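Local coordinates for protein arabinan endo-1,5-alpha-l-arabinosidase A (Cellvibrio cellulosa, PDB 1GYH) that cleaves alpha-1,5-arabinofuranosyl bonds of linear arabinan, releasing almost exclusively arabinotriose during breakdown of the plant cell wall, at residues D6-V11 with H277-A282; A66-Q71 with P130-D135; Q139-F144 with E168-A173; L222-S227 with G300-D305; L289-L294 with D310-Q315. All blocks are in the same frame, centred on the assembly; numbering follows the deposited sequence.

Interaction 1 of 5, residues D6-V11 with H277-A282; sequences DVHDPV and HAYEAA
Two imidazoles laid face to face form the dense part of this buried contact, where the loop leading into strand 11-15 passes the strand carrying H277. The rings of H8 and H277 have centroids 3.9 Å apart and planes 19° from parallel, with CE1 of H277 over the middle of the H8 ring. H277 keeps CG between its own backbone N and carbonyl carbon (chi1 72°), and its ND1 accepts a nearly straight hydrogen bond of 2.9 Å from the backbone N of D9. ND1 of H8 donates to OD2 of D9 at 3.0 Å, meeting the oxygen from above the carboxylate plane; the same oxygen is bonded more strongly by the T24 hydroxyl. NE2 of H8 and OH of Y279 share a hydrogen bond of 2.6 Å, and this hydroxyl also takes a weak bond from NE2 of H277. Packing is looser toward V7, whose buried, unpartnered O lies 3.5 Å from CB of H277, and P10, whose CD stands 4.0 Å from H277 N. The more open side faces D6, whose carboxylate leads away from the strand. By close similarity D6 binds substrate and D9 is the proton acceptor in this five-bladed propeller. With both nitrogens of H8 engaged its rotation is fixed, and its N-H would favour the charged D9 carboxylate, consistent with a role as base.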
# COMPACT_ATOMS: atom_id res chain seq x y z
N ASP A 6 9.62 -11.02 -8.20
CA ASP A 6 9.24 -11.07 -6.77
C ASP A 6 9.22 -9.70 -6.14
O ASP A 6 10.23 -8.96 -6.15
CB ASP A 6 10.13 -12.04 -5.97
CG ASP A 6 11.60 -11.67 -6.01
OD1 ASP A 6 12.19 -11.61 -7.10
OD2 ASP A 6 12.26 -11.41 -4.98
N VAL A 7 8.03 -9.35 -5.64
CA VAL A 7 7.73 -8.08 -4.97
C VAL A 7 6.85 -8.32 -3.76
O VAL A 7 6.17 -9.35 -3.65
CB VAL A 7 6.99 -7.07 -5.93
CG1 VAL A 7 7.77 -6.87 -7.16
CG2 VAL A 7 5.51 -7.52 -6.26
N HIS A 8 6.83 -7.33 -2.87
CA HIS A 8 5.95 -7.33 -1.70
C HIS A 8 5.41 -5.91 -1.57
O HIS A 8 6.19 -4.93 -1.59
CB HIS A 8 6.76 -7.72 -0.42
CG HIS A 8 5.97 -8.47 0.62
ND1 HIS A 8 5.52 -7.87 1.78
CD2 HIS A 8 5.59 -9.78 0.71
CE1 HIS A 8 4.88 -8.76 2.52
NE2 HIS A 8 4.92 -9.94 1.90
N ASP A 9 4.10 -5.78 -1.46
CA ASP A 9 3.44 -4.50 -1.19
C ASP A 9 3.59 -3.53 -2.39
O ASP A 9 3.92 -2.39 -2.20
CB ASP A 9 3.95 -3.85 0.13
CG ASP A 9 4.09 -4.86 1.28
OD1 ASP A 9 3.13 -5.67 1.50
OD2 ASP A 9 5.13 -4.92 2.00
N PRO A 10 3.28 -3.98 -3.62
CA PRO A 10 3.58 -3.20 -4.83
C PRO A 10 2.68 -2.00 -5.10
O PRO A 10 1.49 -2.02 -4.78
CB PRO A 10 3.45 -4.21 -5.95
CG PRO A 10 2.33 -5.06 -5.47
CD PRO A 10 2.62 -5.25 -3.95
N VAL A 11 3.30 -0.97 -5.65
CA VAL A 11 2.63 0.17 -6.24
C VAL A 11 3.27 0.52 -7.60
O VAL A 11 4.41 0.09 -7.91
CB VAL A 11 2.63 1.40 -5.32
CG1 VAL A 11 1.80 1.14 -4.04
CG2 VAL A 11 4.09 1.84 -5.01
N HIS A 277 0.56 -8.60 -4.42
CA HIS A 277 1.46 -9.75 -4.37
C HIS A 277 0.72 -10.99 -3.93
O HIS A 277 -0.28 -10.90 -3.21
CB HIS A 277 2.72 -9.49 -3.51
CG HIS A 277 2.47 -9.45 -2.03
ND1 HIS A 277 2.55 -8.28 -1.31
CD2 HIS A 277 2.19 -10.43 -1.14
CE1 HIS A 277 2.32 -8.54 -0.03
NE2 HIS A 277 2.08 -9.83 0.10
N ALA A 278 1.22 -12.13 -4.36
CA ALA A 278 0.63 -13.41 -4.07
C ALA A 278 1.71 -14.47 -3.88
O ALA A 278 2.64 -14.55 -4.69
CB ALA A 278 -0.37 -13.81 -5.19
N TYR A 279 1.55 -15.32 -2.85
CA TYR A 279 2.60 -16.30 -2.51
C TYR A 279 2.45 -17.62 -3.28
O TYR A 279 1.47 -18.35 -3.09
CB TYR A 279 2.59 -16.55 -0.96
CG TYR A 279 2.72 -15.28 -0.10
CD1 TYR A 279 3.97 -14.62 0.08
CD2 TYR A 279 1.63 -14.73 0.55
CE1 TYR A 279 4.07 -13.45 0.87
CE2 TYR A 279 1.74 -13.56 1.34
CZ TYR A 279 2.97 -12.92 1.52
OH TYR A 279 3.09 -11.74 2.32
N GLU A 280 3.44 -17.97 -4.09
CA GLU A 280 3.33 -19.09 -5.01
C GLU A 280 3.72 -20.37 -4.34
O GLU A 280 4.93 -20.61 -4.10
CB GLU A 280 4.25 -18.88 -6.23
CG GLU A 280 3.97 -19.85 -7.37
CD GLU A 280 4.74 -19.55 -8.65
OE1 GLU A 280 5.59 -18.64 -8.69
OE2 GLU A 280 4.49 -20.27 -9.65
N ALA A 281 2.74 -21.25 -4.11
CA ALA A 281 2.99 -22.49 -3.40
C ALA A 281 4.01 -23.38 -4.09
O ALA A 281 4.77 -24.06 -3.41
CB ALA A 281 1.70 -23.25 -3.17
N ALA A 282 4.05 -23.41 -5.42
CA ALA A 282 4.97 -24.26 -6.15
C ALA A 282 6.43 -23.74 -6.17
O ALA A 282 7.31 -24.42 -6.68
CB ALA A 282 4.48 -24.47 -7.60

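Interaction 2 of 5, residues A66-Q71 with P130-D135; sequences APDIYQ and PAIIAD
Strands 66-71 and 131-134 run in nearly the same direction, 28° apart with axes 6.9 Å from each other at closest approach, yet they belong to different sheets. In the five-bladed beta-propeller this is a meeting of two blades, bridged by side chains and water instead of backbone pairing. D68 makes the polar link. Its CG stands anti to the backbone N (chi1 -159°), which sends the carboxylate across to the other strand, where OD2 accepts a hydrogen bond of 2.9 Å from the backbone N of I132, met from above the carboxylate plane. Three waters extend the link: one lies between A66 O and P130 O, another between P130 O and OD1 of D68 with a weak bond to the latter, and a third between OD2 of D68 and the carbonyl of I132. Further along, the contact turns apolar. Y70 also has its CG anti to the backbone N, laying the ring flat across the branch of I132, while its hydroxyl OH reaches CB of A134. The methyl CG2 of I132 sits over the centre of the Y70 ring, 3.6 Å from its centroid and only 7° off the ring normal.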
# COMPACT_ATOMS: atom_id res chain seq x y z
N ALA A 66 6.40 -0.98 2.24
CA ALA A 66 5.04 -0.53 1.82
C ALA A 66 5.02 0.88 1.21
O ALA A 66 4.37 1.80 1.70
CB ALA A 66 4.06 -0.67 3.01
N PRO A 67 5.71 1.05 0.10
CA PRO A 67 5.81 2.36 -0.51
C PRO A 67 4.43 2.79 -1.12
O PRO A 67 3.56 1.94 -1.41
CB PRO A 67 6.83 2.15 -1.63
CG PRO A 67 6.73 0.71 -2.00
CD PRO A 67 6.39 0.01 -0.70
N ASP A 68 4.24 4.10 -1.23
CA ASP A 68 3.22 4.64 -2.15
C ASP A 68 3.84 5.66 -3.07
O ASP A 68 4.69 6.50 -2.64
CB ASP A 68 2.00 5.24 -1.41
CG ASP A 68 0.75 5.32 -2.31
OD1 ASP A 68 0.45 4.35 -3.03
OD2 ASP A 68 -0.00 6.30 -2.34
N ILE A 69 3.47 5.59 -4.36
CA ILE A 69 3.96 6.58 -5.33
C ILE A 69 2.80 7.49 -5.75
O ILE A 69 1.68 7.00 -6.02
CB ILE A 69 4.69 5.87 -6.52
CG1 ILE A 69 5.32 6.89 -7.48
CG2 ILE A 69 3.76 4.96 -7.33
CD1 ILE A 69 6.55 7.62 -6.89
N TYR A 70 3.06 8.81 -5.77
CA TYR A 70 2.04 9.82 -6.06
C TYR A 70 2.64 10.96 -6.86
O TYR A 70 3.64 11.54 -6.45
CB TYR A 70 1.45 10.36 -4.77
CG TYR A 70 0.22 11.26 -4.95
CD1 TYR A 70 -1.03 10.72 -5.31
CD2 TYR A 70 0.31 12.63 -4.74
CE1 TYR A 70 -2.15 11.55 -5.49
CE2 TYR A 70 -0.79 13.46 -4.90
CZ TYR A 70 -2.03 12.92 -5.27
OH TYR A 70 -3.14 13.77 -5.46
N GLN A 71 2.01 11.27 -8.01
CA GLN A 71 2.40 12.41 -8.83
C GLN A 71 1.59 13.69 -8.47
O GLN A 71 0.35 13.66 -8.33
CB GLN A 71 2.23 12.08 -10.33
CG GLN A 71 3.13 10.94 -10.78
CD GLN A 71 3.23 10.76 -12.27
OE1 GLN A 71 3.43 11.74 -13.00
NE2 GLN A 71 3.15 9.50 -12.73
N PRO A 130 1.36 3.76 3.94
CA PRO A 130 0.66 4.94 3.44
C PRO A 130 0.01 4.72 2.06
O PRO A 130 0.50 3.92 1.24
CB PRO A 130 1.77 5.97 3.31
CG PRO A 130 2.93 5.18 3.02
CD PRO A 130 2.82 3.97 3.89
N ALA A 131 -1.09 5.46 1.84
CA ALA A 131 -1.74 5.54 0.52
C ALA A 131 -2.32 6.95 0.34
O ALA A 131 -3.00 7.45 1.26
CB ALA A 131 -2.80 4.47 0.34
N ILE A 132 -2.06 7.59 -0.81
CA ILE A 132 -2.41 9.00 -0.97
C ILE A 132 -3.65 9.14 -1.87
O ILE A 132 -3.70 8.52 -2.92
CB ILE A 132 -1.24 9.79 -1.61
CG1 ILE A 132 0.12 9.56 -0.87
CG2 ILE A 132 -1.56 11.26 -1.69
CD1 ILE A 132 0.10 9.91 0.62
N ILE A 133 -4.60 9.97 -1.46
CA ILE A 133 -5.88 10.17 -2.20
C ILE A 133 -6.28 11.64 -2.19
O ILE A 133 -6.27 12.30 -1.15
CB ILE A 133 -7.02 9.28 -1.64
CG1 ILE A 133 -8.32 9.44 -2.47
CG2 ILE A 133 -7.34 9.61 -0.15
CD1 ILE A 133 -8.19 8.87 -3.89
N ALA A 134 -6.65 12.17 -3.36
CA ALA A 134 -7.20 13.50 -3.43
C ALA A 134 -8.72 13.47 -3.54
O ALA A 134 -9.28 12.52 -4.10
CB ALA A 134 -6.63 14.26 -4.59
N ASP A 135 -9.36 14.52 -3.04
CA ASP A 135 -10.81 14.68 -3.09
C ASP A 135 -11.24 15.69 -4.15
O ASP A 135 -10.41 16.16 -4.91
CB ASP A 135 -11.40 14.94 -1.68
CG ASP A 135 -11.07 16.30 -1.08
OD1 ASP A 135 -10.72 17.27 -1.81
OD2 ASP A 135 -11.21 16.47 0.16
O HOH W 1 1.62 1.60 1.61
O HOH W 2 -0.21 2.20 -0.95
O HOH W 3 -2.45 6.26 -3.80

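Interaction 3 of 5, residues Q139-F144 with E168-A173; sequences QVWMSF and EWHSIA
A histidine clasped by a glutamate two residues away on its own segment, with a tryptophan rim set against the pair, is the striking feature here. NE2 of H170 donates a straight hydrogen bond of 2.9 Å to OE2 of E168, in the plane of the imidazole and on the anti lone pair of the oxygen. W141 comes to this pair from the other strand: its CH2 lies 3.5 Å from OE2 of E168, with the carboxylate almost perpendicular to the indole, and CZ3 nears CD2 of H170 at 3.9 Å. The indole NE1 turns to D135. Both strands belong to one four-stranded antiparallel blade of the propeller, but strand 151-155 runs between them, so they meet mainly through side chains, crossing at -45° with the sheet twist. On the other face of the sheet, F144 and W169 touch rim to rim, CE1 to CZ3 at 3.7 Å with planes 87° apart, and W125 also packs on both rings. Further along the W141 face, CD1 of I172 reaches CB of S143.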
# COMPACT_ATOMS: atom_id res chain seq x y z
N GLN A 139 -8.16 19.02 -1.82
CA GLN A 139 -7.45 18.54 -0.62
C GLN A 139 -6.80 17.19 -0.90
O GLN A 139 -7.31 16.41 -1.72
CB GLN A 139 -8.40 18.45 0.59
CG GLN A 139 -9.06 19.78 0.94
CD GLN A 139 -10.09 19.70 2.11
OE1 GLN A 139 -9.99 20.48 3.06
NE2 GLN A 139 -11.08 18.81 2.00
N VAL A 140 -5.67 16.91 -0.23
CA VAL A 140 -4.96 15.64 -0.37
C VAL A 140 -4.84 15.00 1.01
O VAL A 140 -4.57 15.68 1.99
CB VAL A 140 -3.59 15.83 -1.04
CG1 VAL A 140 -2.94 14.49 -1.25
CG2 VAL A 140 -3.75 16.52 -2.38
N TRP A 141 -5.10 13.70 1.05
CA TRP A 141 -5.18 12.92 2.29
C TRP A 141 -4.21 11.72 2.27
O TRP A 141 -3.92 11.15 1.22
CB TRP A 141 -6.62 12.41 2.50
CG TRP A 141 -7.73 13.48 2.50
CD1 TRP A 141 -8.32 14.08 1.40
CD2 TRP A 141 -8.38 14.04 3.65
NE1 TRP A 141 -9.27 14.98 1.81
CE2 TRP A 141 -9.34 14.96 3.18
CE3 TRP A 141 -8.26 13.84 5.04
CZ2 TRP A 141 -10.15 15.70 4.05
CZ3 TRP A 141 -9.05 14.56 5.89
CH2 TRP A 141 -10.00 15.49 5.40
N MET A 142 -3.74 11.32 3.46
CA MET A 142 -3.06 10.03 3.63
C MET A 142 -3.90 9.09 4.45
O MET A 142 -4.39 9.46 5.54
CB MET A 142 -1.68 10.24 4.30
CG MET A 142 -0.94 8.92 4.57
SD MET A 142 0.68 9.08 5.41
CE MET A 142 1.65 9.88 4.12
N SER A 143 -4.11 7.88 3.94
CA SER A 143 -4.57 6.77 4.74
C SER A 143 -3.37 5.89 5.10
O SER A 143 -2.41 5.82 4.36
CB SER A 143 -5.66 5.94 4.02
OG SER A 143 -5.17 5.27 2.86
N PHE A 144 -3.44 5.21 6.22
CA PHE A 144 -2.37 4.30 6.62
C PHE A 144 -2.85 3.39 7.74
O PHE A 144 -3.94 3.58 8.30
CB PHE A 144 -1.13 5.10 7.11
CG PHE A 144 -1.30 5.69 8.51
CD1 PHE A 144 -1.95 6.91 8.69
CD2 PHE A 144 -0.84 5.01 9.65
CE1 PHE A 144 -2.13 7.45 9.95
CE2 PHE A 144 -1.02 5.54 10.93
CZ PHE A 144 -1.65 6.75 11.09
N GLU A 168 -6.63 17.33 11.02
CA GLU A 168 -7.93 16.67 10.83
C GLU A 168 -7.77 15.20 10.52
O GLU A 168 -7.19 14.82 9.48
CB GLU A 168 -8.73 17.34 9.68
CG GLU A 168 -10.20 16.90 9.61
CD GLU A 168 -10.99 17.48 8.44
OE1 GLU A 168 -10.64 18.61 7.98
OE2 GLU A 168 -11.96 16.79 7.99
N TRP A 169 -8.35 14.37 11.39
CA TRP A 169 -8.23 12.93 11.32
C TRP A 169 -9.59 12.27 11.28
O TRP A 169 -10.53 12.76 11.87
CB TRP A 169 -7.52 12.42 12.60
CG TRP A 169 -6.02 12.68 12.59
CD1 TRP A 169 -5.41 13.89 12.56
CD2 TRP A 169 -4.95 11.69 12.56
NE1 TRP A 169 -4.04 13.73 12.54
CE2 TRP A 169 -3.74 12.40 12.53
CE3 TRP A 169 -4.91 10.30 12.56
CZ2 TRP A 169 -2.49 11.76 12.49
CZ3 TRP A 169 -3.65 9.65 12.56
CH2 TRP A 169 -2.48 10.38 12.51
N HIS A 170 -9.62 11.09 10.68
CA HIS A 170 -10.78 10.22 10.64
C HIS A 170 -10.40 8.74 10.71
O HIS A 170 -9.50 8.26 9.97
CB HIS A 170 -11.64 10.45 9.33
CG HIS A 170 -12.06 11.87 9.14
ND1 HIS A 170 -13.20 12.40 9.73
CD2 HIS A 170 -11.46 12.90 8.50
CE1 HIS A 170 -13.27 13.69 9.46
NE2 HIS A 170 -12.24 14.01 8.69
N SER A 171 -11.10 7.98 11.53
CA SER A 171 -10.99 6.53 11.47
C SER A 171 -11.79 6.01 10.26
O SER A 171 -12.90 6.50 10.02
CB SER A 171 -11.52 5.88 12.75
OG SER A 171 -10.76 6.31 13.89
N ILE A 172 -11.26 5.06 9.52
CA ILE A 172 -11.92 4.53 8.32
C ILE A 172 -12.20 3.03 8.36
O ILE A 172 -13.15 2.57 7.75
CB ILE A 172 -11.19 4.99 6.99
CG1 ILE A 172 -9.73 4.49 6.90
CG2 ILE A 172 -11.31 6.54 6.84
CD1 ILE A 172 -8.96 4.78 5.58
N ALA A 173 -11.38 2.24 9.08
CA ALA A 173 -11.67 0.82 9.24
C ALA A 173 -11.01 0.32 10.52
O ALA A 173 -9.92 0.75 10.85
CB ALA A 173 -11.18 0.01 8.07

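Interaction 4 of 5, residues L222-S227 with G300-D305; sequences LVVGRS and GWPQVD
Strand 222-227 and the segment 300-305 come from two adjoining blades of the five-bladed beta-propeller, and side chains fill the seam between them. Stacking dominates. The extended chain of R226 lays its guanidinium over the indole of W301, the planes 15° apart, with CZ2 of W301 above the centre of the guanidinium. Closer to the backbone, CD of R226 makes a CH-pi contact 3.9 Å from the centroid of the six-membered ring. Y202 makes a cation-pi contact with the same arginine. Apolar contacts form the second group: CG2 of V224 meets CG of P302 tip to tip at 4.0 Å, and the backbone CA of G225 approaches the edge of the indole at CZ3. Among polar contacts, NH1 of R226 donates a weak hydrogen bond to the carbonyl of G300 and has a stronger partner in the carbonyl of E299, so this nitrogen is gripped at the loop before strand 302-303. At G300 the positive phi of 90° and the nearness of the arginine leave no room for a CB. NH1 of R226 also passes over the indole face, 3.4 Å from NE1 of W301, two donors with no bond between them.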
# COMPACT_ATOMS: atom_id res chain seq x y z
N LEU A 222 -8.12 -9.92 0.39
CA LEU A 222 -8.59 -8.54 0.19
C LEU A 222 -10.10 -8.42 0.36
O LEU A 222 -10.86 -9.24 -0.15
CB LEU A 222 -8.22 -8.06 -1.20
CG LEU A 222 -6.73 -7.95 -1.54
CD1 LEU A 222 -6.54 -7.50 -2.98
CD2 LEU A 222 -6.07 -6.93 -0.60
N VAL A 223 -10.48 -7.37 1.08
CA VAL A 223 -11.85 -6.94 1.28
C VAL A 223 -12.00 -5.48 0.85
O VAL A 223 -11.00 -4.75 0.64
CB VAL A 223 -12.32 -7.07 2.77
CG1 VAL A 223 -12.29 -8.52 3.21
CG2 VAL A 223 -11.54 -6.20 3.71
N VAL A 224 -13.26 -5.08 0.68
CA VAL A 224 -13.59 -3.74 0.16
C VAL A 224 -14.86 -3.16 0.81
O VAL A 224 -15.76 -3.90 1.20
CB VAL A 224 -13.75 -3.80 -1.45
CG1 VAL A 224 -15.03 -4.51 -1.84
CG2 VAL A 224 -13.74 -2.41 -2.05
N GLY A 225 -14.90 -1.84 0.88
CA GLY A 225 -16.08 -1.05 1.24
C GLY A 225 -16.12 0.26 0.43
O GLY A 225 -15.18 0.54 -0.29
N ARG A 226 -17.22 1.01 0.50
CA ARG A 226 -17.36 2.22 -0.32
C ARG A 226 -18.08 3.33 0.43
O ARG A 226 -18.94 3.08 1.31
CB ARG A 226 -18.02 1.90 -1.68
CG ARG A 226 -19.54 1.81 -1.64
CD ARG A 226 -20.21 1.33 -2.95
NE ARG A 226 -21.66 1.15 -2.79
CZ ARG A 226 -22.43 0.50 -3.67
NH1 ARG A 226 -21.88 -0.01 -4.77
NH2 ARG A 226 -23.73 0.36 -3.47
N SER A 227 -17.70 4.57 0.10
CA SER A 227 -18.26 5.77 0.74
C SER A 227 -18.49 6.88 -0.29
O SER A 227 -17.73 7.03 -1.25
CB SER A 227 -17.27 6.29 1.81
OG SER A 227 -17.68 7.51 2.40
N GLY A 300 -22.61 -2.15 -8.36
CA GLY A 300 -21.63 -1.11 -8.16
C GLY A 300 -20.38 -1.54 -7.35
O GLY A 300 -19.73 -0.67 -6.77
N TRP A 301 -20.08 -2.84 -7.32
CA TRP A 301 -18.96 -3.42 -6.54
C TRP A 301 -17.88 -4.00 -7.45
O TRP A 301 -18.18 -4.61 -8.52
CB TRP A 301 -19.46 -4.49 -5.53
CG TRP A 301 -20.39 -3.89 -4.55
CD1 TRP A 301 -21.74 -3.83 -4.67
CD2 TRP A 301 -20.06 -3.19 -3.35
NE1 TRP A 301 -22.28 -3.14 -3.61
CE2 TRP A 301 -21.27 -2.73 -2.80
CE3 TRP A 301 -18.86 -2.92 -2.67
CZ2 TRP A 301 -21.31 -2.04 -1.60
CZ3 TRP A 301 -18.92 -2.22 -1.48
CH2 TRP A 301 -20.12 -1.77 -0.97
N PRO A 302 -16.63 -3.86 -7.05
CA PRO A 302 -15.53 -4.40 -7.85
C PRO A 302 -15.51 -5.90 -7.86
O PRO A 302 -15.97 -6.55 -6.90
CB PRO A 302 -14.25 -3.85 -7.17
CG PRO A 302 -14.66 -3.55 -5.75
CD PRO A 302 -16.16 -3.21 -5.80
N GLN A 303 -15.02 -6.44 -8.96
CA GLN A 303 -14.95 -7.88 -9.20
C GLN A 303 -13.67 -8.17 -10.01
O GLN A 303 -13.30 -7.38 -10.91
CB GLN A 303 -16.21 -8.31 -9.96
CG GLN A 303 -16.33 -9.73 -10.20
CD GLN A 303 -17.47 -10.09 -11.16
OE1 GLN A 303 -18.66 -9.91 -10.83
NE2 GLN A 303 -17.11 -10.60 -12.35
N VAL A 304 -12.99 -9.26 -9.66
CA VAL A 304 -11.84 -9.77 -10.43
C VAL A 304 -11.98 -11.26 -10.74
O VAL A 304 -12.75 -11.99 -10.10
CB VAL A 304 -10.51 -9.47 -9.70
CG1 VAL A 304 -10.25 -7.97 -9.62
CG2 VAL A 304 -10.47 -10.13 -8.28
N ASP A 305 -11.26 -11.72 -11.76
CA ASP A 305 -11.28 -13.11 -12.20
C ASP A 305 -10.01 -13.76 -11.61
O ASP A 305 -8.91 -13.44 -12.02
CB ASP A 305 -11.33 -13.16 -13.75
CG ASP A 305 -11.20 -14.58 -14.33
OD1 ASP A 305 -11.12 -15.60 -13.58
OD2 ASP A 305 -11.19 -14.74 -15.60

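Interaction 5 of 5, residues L289-L294 with D310-Q315; sequences LKILNL and DSYISQ
A mixed aromatic and polar clasp closes the C-terminal part of the chain onto strand 286-296, where the segment following helix 308-311 passes over the blade. Y312, the first residue beyond the helical geometry, carries most of it. With CG anti to its backbone N (chi1 174°), its ring is laid along the strand: one face lies over the backbone N of I291, and CB of I291 adds a CH-pi contact 4.1 Å from the ring centroid. At the tip, the phenol OH is flanked by CD2 of L289 at 3.4 Å and CD1 of I291 at 3.6 Å, and its hydrogen bond goes to the carbonyl of R36. K290 supplies the polar half. Its chain bends at chi2 (-62°) so that NZ donates to the carbonyl O of Y312 at 2.8 Å, almost along the C=O axis; L309 O and the side chain of Q4 also bind this ammonium. One water bridges L289 O and the backbone N of S314. The C-terminal segment, held here to a strand of the last blade, goes on to strand 315-316 beside strand 38-44 in the first sheet, consistent with it tying the last blade of the propeller to the first.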
# COMPACT_ATOMS: atom_id res chain seq x y z
N LEU A 289 4.57 -10.56 -8.19
CA LEU A 289 3.70 -9.52 -8.73
C LEU A 289 2.52 -10.12 -9.51
O LEU A 289 2.69 -11.03 -10.33
CB LEU A 289 4.48 -8.63 -9.69
CG LEU A 289 3.62 -7.55 -10.38
CD1 LEU A 289 3.14 -6.53 -9.39
CD2 LEU A 289 4.43 -6.89 -11.44
N LYS A 290 1.33 -9.56 -9.26
CA LYS A 290 0.14 -9.91 -10.06
C LYS A 290 -0.64 -8.61 -10.39
O LYS A 290 -0.84 -7.77 -9.51
CB LYS A 290 -0.74 -10.96 -9.39
CG LYS A 290 -0.17 -12.31 -9.24
CD LYS A 290 0.18 -13.05 -10.54
CE LYS A 290 1.08 -14.24 -10.29
NZ LYS A 290 1.39 -15.08 -11.50
N ILE A 291 -0.98 -8.43 -11.66
CA ILE A 291 -1.85 -7.34 -12.14
C ILE A 291 -3.09 -8.01 -12.76
O ILE A 291 -2.96 -8.90 -13.62
CB ILE A 291 -1.14 -6.48 -13.20
CG1 ILE A 291 0.17 -5.92 -12.65
CG2 ILE A 291 -2.09 -5.36 -13.70
CD1 ILE A 291 0.94 -5.07 -13.57
N LEU A 292 -4.27 -7.65 -12.26
CA LEU A 292 -5.55 -8.23 -12.67
C LEU A 292 -6.46 -7.14 -13.22
O LEU A 292 -6.39 -5.99 -12.76
CB LEU A 292 -6.29 -8.89 -11.50
CG LEU A 292 -5.62 -10.12 -10.84
CD1 LEU A 292 -4.66 -9.63 -9.88
CD2 LEU A 292 -6.65 -10.99 -10.09
N ASN A 293 -7.29 -7.50 -14.19
CA ASN A 293 -8.31 -6.56 -14.70
C ASN A 293 -9.42 -6.40 -13.68
O ASN A 293 -9.96 -7.37 -13.16
CB ASN A 293 -8.84 -7.02 -16.08
CG ASN A 293 -7.74 -7.10 -17.13
OD1 ASN A 293 -7.18 -6.07 -17.55
ND2 ASN A 293 -7.39 -8.34 -17.55
N LEU A 294 -9.74 -5.16 -13.36
CA LEU A 294 -10.71 -4.82 -12.35
C LEU A 294 -12.04 -4.47 -13.06
O LEU A 294 -12.12 -3.46 -13.79
CB LEU A 294 -10.20 -3.64 -11.51
CG LEU A 294 -10.90 -3.23 -10.21
CD1 LEU A 294 -11.09 -4.39 -9.25
CD2 LEU A 294 -10.04 -2.11 -9.54
N ASP A 310 -3.01 -16.91 -12.39
CA ASP A 310 -2.18 -17.80 -13.21
C ASP A 310 -1.74 -17.21 -14.56
O ASP A 310 -0.63 -17.45 -14.99
CB ASP A 310 -2.88 -19.12 -13.46
CG ASP A 310 -3.31 -19.79 -12.19
OD1 ASP A 310 -2.40 -20.14 -11.39
OD2 ASP A 310 -4.53 -20.00 -11.92
N SER A 311 -2.61 -16.46 -15.23
CA SER A 311 -2.33 -16.01 -16.60
C SER A 311 -1.54 -14.72 -16.69
O SER A 311 -0.96 -14.43 -17.76
CB SER A 311 -3.62 -15.90 -17.42
OG SER A 311 -4.54 -15.00 -16.84
N TYR A 312 -1.51 -13.94 -15.61
CA TYR A 312 -0.58 -12.79 -15.54
C TYR A 312 0.78 -13.33 -15.06
O TYR A 312 0.90 -13.82 -13.92
CB TYR A 312 -1.02 -11.63 -14.68
CG TYR A 312 0.07 -10.60 -14.59
CD1 TYR A 312 0.16 -9.58 -15.54
CD2 TYR A 312 1.06 -10.67 -13.60
CE1 TYR A 312 1.18 -8.64 -15.49
CE2 TYR A 312 2.09 -9.73 -13.55
CZ TYR A 312 2.15 -8.72 -14.50
OH TYR A 312 3.18 -7.80 -14.48
N ILE A 313 1.75 -13.28 -15.94
CA ILE A 313 3.12 -13.84 -15.73
C ILE A 313 4.19 -12.77 -16.05
O ILE A 313 4.63 -12.62 -17.18
CB ILE A 313 3.34 -15.12 -16.56
CG1 ILE A 313 2.35 -16.19 -16.16
CG2 ILE A 313 4.77 -15.71 -16.32
CD1 ILE A 313 2.36 -17.45 -17.06
N SER A 314 4.61 -12.04 -15.02
CA SER A 314 5.69 -11.08 -15.13
C SER A 314 6.98 -11.83 -15.48
O SER A 314 7.07 -13.05 -15.27
CB SER A 314 5.88 -10.24 -13.85
OG SER A 314 6.29 -11.04 -12.72
N GLN A 315 7.92 -11.08 -16.05
CA GLN A 315 9.24 -11.59 -16.44
C GLN A 315 10.31 -10.60 -15.97
O GLN A 315 10.28 -9.41 -16.29
CB GLN A 315 9.32 -11.80 -17.96
CG GLN A 315 8.33 -12.83 -18.59
CD GLN A 315 8.69 -14.32 -18.36
OE1 GLN A 315 9.19 -14.99 -19.27
NE2 GLN A 315 8.39 -14.84 -17.16
O HOH W 4 4.18 -12.53 -12.06
O HOH W 5 1.42 -17.89 -12.96

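How the interactions relate
The five contacts spread around one propeller, with interactions 1 and 3, centres about 27 Å apart, on opposite sides of the chain's centre. Interactions 2 and 3 meet through neighbouring strands 131-134 and 140-144 of one sheet, the centres of the two contacts about 11 Å apart. Interactions 1, 4 and 5 share another sheet, with successive strands 271-280, 286-296 and 302-303. Interactions 1 and 2 also touch, where V11 packs on P67. Along the chain, interaction 2 precedes 3, both lie between the segments of interaction 1, and interaction 4 alternates with 1 and 5. Interactions 1 and 5 bring segments near both chain ends onto one sheet, and interaction 1 holds the probable catalytic base.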